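Local structure of dUTPase (Streptococcus mutans, 3H6X) at residues B[87-90]-B[94-97]. The protein probably hydrolyses dUTP to dUMP and diphosphate, as a trimeric jelly-roll enzyme of the dUTPase family. Sequence-based numbering, arbitrary orientation.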
ATOM      1  N   GLY B  87     -15.633  -6.472   3.443  1.00  7.98           N
ATOM      2  CA  GLY B  87     -16.357  -7.265   4.422  1.00  8.67           C
ATOM      3  C   GLY B  87     -17.378  -8.197   3.798  1.00  9.27           C
ATOM      4  O   GLY B  87     -17.754  -9.198   4.390  1.00  9.84           O
ATOM      5  N   ASP B  88     -17.852  -7.855   2.610  1.00  7.93           N
ATOM      6  CA  ASP B  88     -18.848  -8.701   1.962  1.00  9.34           C
ATOM      7  C   ASP B  88     -18.255  -9.730   1.013  1.00 11.28           C
ATOM      8  O   ASP B  88     -18.985 -10.419   0.331  1.00 10.63           O
ATOM      9  CB  ASP B  88     -19.982  -7.879   1.312  1.00 15.16           C
ATOM     10  CG  ASP B  88     -19.471  -6.726   0.459  1.00 17.72           C
ATOM     11  OD1 ASP B  88     -18.257  -6.648   0.181  1.00 12.99           O
ATOM     12  OD2 ASP B  88     -20.312  -5.889   0.057  1.00 14.76           O
ATOM     13  N   TYR B  89     -16.930  -9.823   0.968  1.00  7.89           N
ATOM     14  CA  TYR B  89     -16.285 -10.847   0.150  1.00  8.17           C
ATOM     15  C   TYR B  89     -16.489 -12.209   0.829  1.00  8.00           C
ATOM     16  O   TYR B  89     -16.739 -13.217   0.175  1.00  7.57           O
ATOM     17  CB  TYR B  89     -14.801 -10.493  -0.009  1.00  6.97           C
ATOM     18  CG  TYR B  89     -14.022 -11.377  -0.967  1.00  8.84           C
ATOM     19  CD1 TYR B  89     -14.373 -11.478  -2.310  1.00 14.86           C
ATOM     20  CD2 TYR B  89     -12.906 -12.057  -0.525  1.00 11.75           C
ATOM     21  CE1 TYR B  89     -13.623 -12.294  -3.186  1.00 14.46           C
ATOM     22  CE2 TYR B  89     -12.169 -12.863  -1.363  1.00 13.39           C
ATOM     23  CZ  TYR B  89     -12.524 -12.977  -2.681  1.00 15.90           C
ATOM     24  OH  TYR B  89     -11.750 -13.787  -3.490  1.00 22.09           O
ATOM     25  N   TYR B  90     -16.425 -12.209   2.161  1.00  7.22           N
ATOM     26  CA  TYR B  90     -16.660 -13.389   3.001  1.00  7.51           C
ATOM     27  C   TYR B  90     -17.905 -14.158   2.599  1.00  8.14           C
ATOM     28  O   TYR B  90     -18.993 -13.587   2.523  1.00  8.45           O
ATOM     29  CB  TYR B  90     -16.796 -12.903   4.447  1.00  7.28           C
ATOM     30  CG  TYR B  90     -17.105 -13.931   5.506  1.00  8.41           C
ATOM     31  CD1 TYR B  90     -16.140 -14.853   5.919  1.00  7.51           C
ATOM     32  CD2 TYR B  90     -18.353 -13.944   6.140  1.00 10.93           C
ATOM     33  CE1 TYR B  90     -16.426 -15.780   6.930  1.00  8.96           C
ATOM     34  CE2 TYR B  90     -18.634 -14.853   7.146  1.00 11.79           C
ATOM     35  CZ  TYR B  90     -17.678 -15.769   7.536  1.00 10.51           C
ATOM     36  OH  TYR B  90     -17.966 -16.670   8.551  1.00 10.48           O
ATOM     37  N   ASN B  94     -19.335 -17.383  -5.126  1.00 12.55           N
ATOM     38  CA  ASN B  94     -18.402 -17.765  -6.194  1.00 15.21           C
ATOM     39  C   ASN B  94     -17.183 -18.519  -5.666  1.00 16.61           C
ATOM     40  O   ASN B  94     -16.792 -19.543  -6.225  1.00 17.34           O
ATOM     41  CB  ASN B  94     -17.936 -16.541  -6.986  1.00 14.90           C
ATOM     42  CG  ASN B  94     -19.063 -15.856  -7.734  1.00 28.43           C
ATOM     43  OD1 ASN B  94     -20.099 -16.465  -8.020  1.00 25.47           O
ATOM     44  ND2 ASN B  94     -18.859 -14.582  -8.072  1.00 38.69           N
ATOM     45  N   ASN B  95     -16.566 -18.026  -4.591  1.00 11.24           N
ATOM     46  CA  ASN B  95     -15.372 -18.712  -4.076  1.00 11.27           C
ATOM     47  C   ASN B  95     -15.282 -18.688  -2.553  1.00  8.92           C
ATOM     48  O   ASN B  95     -14.207 -18.970  -1.973  1.00  8.32           O
ATOM     49  CB  ASN B  95     -14.094 -18.143  -4.702  1.00 11.48           C
ATOM     50  CG  ASN B  95     -13.773 -16.744  -4.206  1.00 10.19           C
ATOM     51  OD1 ASN B  95     -14.502 -16.177  -3.381  1.00  9.76           O
ATOM     52  ND2 ASN B  95     -12.681 -16.168  -4.714  1.00 11.98           N
ATOM     53  N   GLU B  96     -16.415 -18.376  -1.920  1.00  8.47           N
ATOM     54  CA  GLU B  96     -16.563 -18.433  -0.462  1.00  9.11           C
ATOM     55  C   GLU B  96     -15.772 -17.325   0.234  1.00  8.52           C
ATOM     56  O   GLU B  96     -15.684 -17.315   1.468  1.00  8.54           O
ATOM     57  CB  GLU B  96     -16.107 -19.798   0.056  1.00 11.00           C
ATOM     58  CG  GLU B  96     -16.777 -20.240   1.340  1.00 12.11           C
ATOM     59  CD  GLU B  96     -16.318 -21.622   1.785  1.00 13.26           C
ATOM     60  OE1 GLU B  96     -16.406 -22.584   0.987  1.00 17.54           O
ATOM     61  OE2 GLU B  96     -15.893 -21.753   2.944  1.00 13.47           O
ATOM     62  N   GLY B  97     -15.201 -16.408  -0.545  1.00  6.73           N
ATOM     63  CA  GLY B  97     -14.381 -15.355   0.036  1.00  7.71           C
ATOM     64  C   GLY B  97     -12.944 -15.771   0.241  1.00  7.12           C
ATOM     65  O   GLY B  97     -12.191 -15.142   0.990  1.00  5.80           O
TER
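Tyr89 and Asn95 meet through their polar ends: Asn95 ND2 donates to Tyr89 OH at 2.8 Å along a nearly straight path (164° at the hydrogen). The hydroxyl lies close to the amide plane, whereas the ring itself stands at 81° to that plane, so the two side chains meet crosswise and do not stack. Nearer the root of the tyrosine, Gly97 slides under one face of the ring. Its CA sits 3.9 Å from the centroid of the Tyr89 ring in a CH-pi contact, displaced somewhat toward the rim, and its carbonyl O reaches CE2 of Tyr89 at 3.3 Å. The ring of Tyr89 reaches this glycine because CG lies opposite the backbone N (chi1 -173°), although the CB sets out along the gap. The fit is close, since Gly97 CA also lies 3.2 Å from Tyr89 O.

Behind this first shell, an Asx turn positions the amide. Asn95 OD1 accepts from Gly97 N at 2.9 Å, the donor rising well out of the carbonyl plane, so one amide holds both the glycine backbone and the tyrosine hydroxyl. That hydroxyl is also hydrogen-bonded to the backbone O of His98. The CB of Glu96 points away from 87-90, and its carboxylate forms a salt bridge with Lys53 and a hydrogen bond with Thr11, while Tyr90 OH bonds to Glu8 in strand 6-9. Asp88 OD2, on 87-90, is hydrogen-bonded to Thr24 of a second subunit. The contact thus folds back on itself the surface loop joining strands 82-85 and 100-105 of the jelly roll.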